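Local coordinates for protein cytochrome C (PDB 5LO9) that probably oxidises thiosulfate to tetrathionate, or runs the reverse reaction, and passes electrons along its covalently bound hemes c, at residues Tyr398-Glu411 with Gly417-Ser429. Sequence-based numbering, arbitrary orientation.
With HEC (heme c), chain F; EDO (1,2-ethanediol), chain Q.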
# COMPACT_ATOMS: atom_id res chain seq x y z
N TYR A 398 -31.76 -22.91 7.76
CA TYR A 398 -31.06 -23.02 6.48
C TYR A 398 -31.97 -23.60 5.41
O TYR A 398 -32.02 -23.10 4.28
CB TYR A 398 -29.80 -23.88 6.65
CG TYR A 398 -29.02 -24.05 5.37
CD1 TYR A 398 -27.91 -23.26 5.09
CD2 TYR A 398 -29.40 -24.96 4.45
CE1 TYR A 398 -27.24 -23.39 3.90
CE2 TYR A 398 -28.73 -25.11 3.26
CZ TYR A 398 -27.67 -24.31 2.98
OH TYR A 398 -27.03 -24.46 1.78
N ALA A 399 -32.75 -24.62 5.78
CA ALA A 399 -33.69 -25.22 4.83
C ALA A 399 -34.74 -24.23 4.41
O ALA A 399 -35.13 -24.20 3.23
CB ALA A 399 -34.37 -26.42 5.45
N GLU A 400 -35.18 -23.40 5.35
CA GLU A 400 -36.19 -22.38 5.07
C GLU A 400 -35.64 -21.26 4.19
O GLU A 400 -36.25 -20.92 3.17
CB GLU A 400 -36.76 -21.81 6.39
CG GLU A 400 -38.15 -22.35 6.78
CD GLU A 400 -39.29 -21.73 5.91
OE1 GLU A 400 -39.30 -20.48 5.73
OE2 GLU A 400 -40.14 -22.50 5.37
N HIS A 401 -34.48 -20.70 4.55
CA HIS A 401 -34.08 -19.41 4.01
C HIS A 401 -32.80 -19.41 3.17
O HIS A 401 -32.40 -18.34 2.71
CB HIS A 401 -33.88 -18.42 5.15
CG HIS A 401 -35.08 -18.22 6.04
ND1 HIS A 401 -36.27 -17.68 5.59
CD2 HIS A 401 -35.23 -18.39 7.38
CE1 HIS A 401 -37.11 -17.57 6.61
NE2 HIS A 401 -36.50 -17.98 7.70
N CYS A 402 -32.13 -20.55 2.95
CA CYS A 402 -30.80 -20.49 2.34
C CYS A 402 -30.64 -21.55 1.26
O CYS A 402 -30.04 -21.31 0.20
CB CYS A 402 -29.71 -20.67 3.40
SG CYS A 402 -30.04 -19.79 5.01
N ALA A 403 -31.20 -22.73 1.52
CA ALA A 403 -31.00 -23.85 0.61
C ALA A 403 -31.48 -23.54 -0.81
O ALA A 403 -30.97 -24.10 -1.77
CB ALA A 403 -31.75 -25.06 1.16
N LEU A 404 -32.44 -22.64 -0.96
CA LEU A 404 -32.95 -22.31 -2.28
C LEU A 404 -31.81 -21.96 -3.24
O LEU A 404 -31.85 -22.30 -4.43
CB LEU A 404 -33.96 -21.16 -2.15
CG LEU A 404 -34.63 -20.62 -3.41
CD1 LEU A 404 -35.73 -21.56 -3.96
CD2 LEU A 404 -35.19 -19.27 -3.06
N CYS A 405 -30.82 -21.21 -2.75
CA CYS A 405 -29.67 -20.76 -3.51
C CYS A 405 -28.45 -21.63 -3.25
O CYS A 405 -27.83 -22.14 -4.18
CB CYS A 405 -29.36 -19.32 -3.14
SG CYS A 405 -30.62 -18.12 -3.54
N HIS A 406 -28.11 -21.82 -1.98
CA HIS A 406 -26.89 -22.52 -1.64
C HIS A 406 -27.00 -24.04 -1.71
O HIS A 406 -25.96 -24.71 -1.61
CB HIS A 406 -26.42 -22.09 -0.26
CG HIS A 406 -25.98 -20.66 -0.22
ND1 HIS A 406 -24.80 -20.24 -0.81
CD2 HIS A 406 -26.56 -19.56 0.30
CE1 HIS A 406 -24.67 -18.94 -0.63
NE2 HIS A 406 -25.73 -18.50 0.03
N GLY A 407 -28.20 -24.59 -1.86
CA GLY A 407 -28.38 -26.02 -2.06
C GLY A 407 -28.69 -26.74 -0.76
O GLY A 407 -28.30 -26.33 0.34
N ALA A 408 -29.41 -27.86 -0.88
CA ALA A 408 -29.78 -28.61 0.31
C ALA A 408 -28.56 -29.14 1.06
O ALA A 408 -28.58 -29.26 2.30
CB ALA A 408 -30.69 -29.75 -0.11
N GLU A 409 -27.50 -29.46 0.33
CA GLU A 409 -26.26 -29.95 0.92
C GLU A 409 -25.12 -28.94 0.80
O GLU A 409 -23.95 -29.31 0.70
CB GLU A 409 -25.86 -31.26 0.26
CG GLU A 409 -26.80 -32.44 0.53
CD GLU A 409 -26.61 -33.51 -0.55
OE1 GLU A 409 -27.13 -33.32 -1.69
OE2 GLU A 409 -25.87 -34.51 -0.28
N GLY A 410 -25.44 -27.65 0.80
CA GLY A 410 -24.43 -26.63 0.73
C GLY A 410 -23.59 -26.64 -0.54
O GLY A 410 -22.60 -25.91 -0.62
N GLU A 411 -24.00 -27.40 -1.56
CA GLU A 411 -23.14 -27.60 -2.72
C GLU A 411 -22.97 -26.34 -3.59
O GLU A 411 -22.11 -26.33 -4.48
CB GLU A 411 -23.68 -28.77 -3.59
CG GLU A 411 -24.98 -28.52 -4.39
CD GLU A 411 -26.27 -28.83 -3.63
OE1 GLU A 411 -26.31 -28.82 -2.36
OE2 GLU A 411 -27.26 -29.09 -4.35
N GLY A 417 -19.01 -22.56 -15.42
CA GLY A 417 -17.82 -22.36 -14.62
C GLY A 417 -17.84 -21.20 -13.65
O GLY A 417 -17.00 -21.17 -12.74
N GLU A 418 -18.74 -20.23 -13.82
CA GLU A 418 -18.87 -19.09 -12.91
C GLU A 418 -19.62 -19.46 -11.64
O GLU A 418 -20.57 -20.25 -11.67
CB GLU A 418 -19.61 -17.94 -13.58
CG GLU A 418 -18.93 -17.38 -14.85
CD GLU A 418 -17.47 -16.91 -14.66
OE1 GLU A 418 -17.12 -16.27 -13.62
OE2 GLU A 418 -16.68 -17.25 -15.58
N VAL A 419 -19.20 -18.88 -10.52
CA VAL A 419 -19.86 -19.11 -9.25
C VAL A 419 -21.09 -18.22 -9.18
O VAL A 419 -20.96 -17.01 -9.04
CB VAL A 419 -18.95 -18.83 -8.05
CG1 VAL A 419 -19.66 -19.27 -6.78
CG2 VAL A 419 -17.61 -19.54 -8.15
N VAL A 420 -22.27 -18.82 -9.17
CA VAL A 420 -23.46 -18.04 -8.92
C VAL A 420 -23.78 -18.03 -7.44
O VAL A 420 -23.88 -16.96 -6.85
CB VAL A 420 -24.65 -18.60 -9.71
CG1 VAL A 420 -25.87 -17.82 -9.38
CG2 VAL A 420 -24.39 -18.53 -11.17
N PHE A 421 -23.91 -19.20 -6.83
CA PHE A 421 -24.18 -19.33 -5.40
C PHE A 421 -23.06 -20.13 -4.78
O PHE A 421 -22.87 -21.31 -5.14
CB PHE A 421 -25.53 -20.01 -5.15
CG PHE A 421 -26.64 -19.36 -5.87
CD1 PHE A 421 -26.88 -18.00 -5.69
CD2 PHE A 421 -27.44 -20.07 -6.75
CE1 PHE A 421 -27.89 -17.37 -6.35
CE2 PHE A 421 -28.47 -19.44 -7.47
CZ PHE A 421 -28.70 -18.08 -7.26
N PRO A 422 -22.24 -19.53 -3.93
CA PRO A 422 -21.06 -20.20 -3.45
C PRO A 422 -21.41 -21.42 -2.62
O PRO A 422 -22.32 -21.37 -1.78
CB PRO A 422 -20.39 -19.13 -2.57
CG PRO A 422 -20.92 -17.86 -3.05
CD PRO A 422 -22.29 -18.13 -3.48
N PRO A 423 -20.68 -22.51 -2.81
CA PRO A 423 -20.67 -23.62 -1.86
C PRO A 423 -20.28 -23.18 -0.46
O PRO A 423 -19.28 -22.49 -0.29
CB PRO A 423 -19.60 -24.56 -2.42
CG PRO A 423 -19.36 -24.13 -3.78
CD PRO A 423 -19.71 -22.70 -3.89
N LEU A 424 -21.02 -23.63 0.54
CA LEU A 424 -20.79 -23.23 1.91
C LEU A 424 -20.13 -24.30 2.75
O LEU A 424 -19.74 -24.02 3.90
CB LEU A 424 -22.11 -22.83 2.55
CG LEU A 424 -22.89 -21.74 1.83
CD1 LEU A 424 -24.11 -21.38 2.70
CD2 LEU A 424 -22.03 -20.51 1.54
N TRP A 425 -20.05 -25.52 2.26
CA TRP A 425 -19.22 -26.55 2.88
C TRP A 425 -18.92 -27.60 1.82
O TRP A 425 -19.31 -27.48 0.66
CB TRP A 425 -19.87 -27.14 4.14
CG TRP A 425 -21.19 -27.87 3.95
CD1 TRP A 425 -21.35 -29.16 3.60
CD2 TRP A 425 -22.52 -27.35 4.17
NE1 TRP A 425 -22.69 -29.49 3.56
CE2 TRP A 425 -23.42 -28.39 3.90
CE3 TRP A 425 -23.02 -26.10 4.54
CZ2 TRP A 425 -24.80 -28.24 3.98
CZ3 TRP A 425 -24.40 -25.94 4.61
CH2 TRP A 425 -25.28 -27.02 4.33
N GLY A 426 -18.18 -28.62 2.22
CA GLY A 426 -17.72 -29.60 1.27
C GLY A 426 -16.45 -29.19 0.59
O GLY A 426 -15.89 -28.13 0.86
N PRO A 427 -15.98 -30.03 -0.33
CA PRO A 427 -14.63 -29.85 -0.89
C PRO A 427 -14.44 -28.64 -1.79
O PRO A 427 -13.30 -28.34 -2.13
CB PRO A 427 -14.41 -31.15 -1.68
CG PRO A 427 -15.79 -31.65 -1.97
CD PRO A 427 -16.60 -31.28 -0.77
N ARG A 428 -15.50 -27.96 -2.21
CA ARG A 428 -15.35 -26.77 -3.03
C ARG A 428 -15.66 -25.47 -2.28
O ARG A 428 -15.84 -24.42 -2.90
CB ARG A 428 -16.24 -26.88 -4.26
CG ARG A 428 -16.17 -28.22 -4.92
CD ARG A 428 -14.83 -28.53 -5.43
NE ARG A 428 -14.41 -27.61 -6.46
CZ ARG A 428 -13.14 -27.39 -6.75
NH1 ARG A 428 -12.20 -28.04 -6.05
NH2 ARG A 428 -12.81 -26.53 -7.70
N SER A 429 -15.70 -25.51 -0.95
CA SER A 429 -15.92 -24.34 -0.14
C SER A 429 -14.59 -23.82 0.42
O SER A 429 -13.52 -24.36 0.16
CB SER A 429 -16.90 -24.70 0.97
OG SER A 429 -17.22 -23.58 1.76
FE HEC F . -26.01 -16.52 0.60
CHA HEC F . -22.80 -15.53 -0.37
CHB HEC F . -24.79 -17.68 3.66
CHC HEC F . -29.26 -17.08 1.64
CHD HEC F . -27.17 -15.95 -2.69
NA HEC F . -24.12 -16.60 1.49
C1A HEC F . -22.97 -16.18 0.94
C2A HEC F . -21.81 -16.42 1.85
C3A HEC F . -22.40 -17.03 3.03
C4A HEC F . -23.85 -17.11 2.69
CMA HEC F . -21.66 -17.46 4.26
CAA HEC F . -20.36 -16.11 1.67
CBA HEC F . -19.58 -17.41 1.83
CGA HEC F . -18.89 -17.87 0.57
O1A HEC F . -18.98 -17.17 -0.44
O2A HEC F . -18.26 -18.95 0.63
NB HEC F . -26.86 -17.24 2.34
C1B HEC F . -26.24 -17.65 3.44
C2B HEC F . -27.17 -18.10 4.49
C3B HEC F . -28.49 -17.92 3.90
C4B HEC F . -28.17 -17.36 2.57
CMB HEC F . -26.82 -18.64 5.84
CAB HEC F . -29.84 -18.19 4.50
CBB HEC F . -29.96 -17.32 5.73
NC HEC F . -27.87 -16.53 -0.35
C1C HEC F . -29.04 -16.77 0.23
C2C HEC F . -30.18 -16.76 -0.70
C3C HEC F . -29.58 -16.44 -1.98
C4C HEC F . -28.14 -16.33 -1.64
CMC HEC F . -31.61 -17.05 -0.37
CAC HEC F . -30.18 -16.30 -3.36
CBC HEC F . -31.35 -15.38 -3.51
ND HEC F . -25.15 -15.84 -1.18
C1D HEC F . -25.76 -15.67 -2.36
C2D HEC F . -24.83 -15.14 -3.39
C3D HEC F . -23.56 -15.01 -2.70
C4D HEC F . -23.87 -15.46 -1.34
CMD HEC F . -25.09 -14.80 -4.81
CAD HEC F . -22.28 -14.52 -3.29
CBD HEC F . -22.40 -13.01 -3.40
CGD HEC F . -21.80 -12.47 -4.69
O1D HEC F . -21.32 -13.21 -5.56
O2D HEC F . -21.81 -11.25 -4.87
C1 EDO Q . -29.54 -24.64 -6.75
O1 EDO Q . -28.68 -24.74 -5.59
C2 EDO Q . -30.60 -23.51 -6.63
O2 EDO Q . -31.25 -23.14 -7.89
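The two backbones run close from Gly410-Glu411 to Pro423-Leu424, with the CA atoms of Glu411 and Pro423 4.8 Å apart, and Leu424 N donates to Gly410 O at 3.0 Å. This carbonyl ends a type I turn from Gly407 to Gly410 that follows the CXXCH heme-attachment motif of cytochromes c: Cys402 and Cys405 carry the thioether bonds, and His406 NE2 binds the iron, whose other axial ligand is Met450. Through the other ring nitrogen, His406 ND1 donates to Pro422 O at 2.9 Å, nearly in the ring plane, which fixes the rotation of the ligand and would probably raise its electron-donating character. Leu424 CD1 lies over one face of this ring, 3.8 Å from its centroid. Phe421 turns a face to Cys405, whose CB and SG both sit above it. The Trp425 side chain, with CG between backbone N and carbonyl carbon (chi1 63°), lays its six-membered ring over Gly410 CA, 3.6 Å from the centroid; a CB on Gly410 would strike the indole. Trp425 CH2 comes over the rim of one face of the Tyr398 ring, the two rings meeting obliquely with planes at 53°. Tyr398 OH donates a hydrogen bond to Gly407 O, which also accepts from Gly410 N. Replacing Trp425 by alanine would probably lose the contacts over Gly410 CA and at the Tyr398 ring, and the stack with His473. Ile470 of helix 460-470 packs against Tyr398, Leu424 and Trp425, and strand 413-415 pairs with strand 418-421.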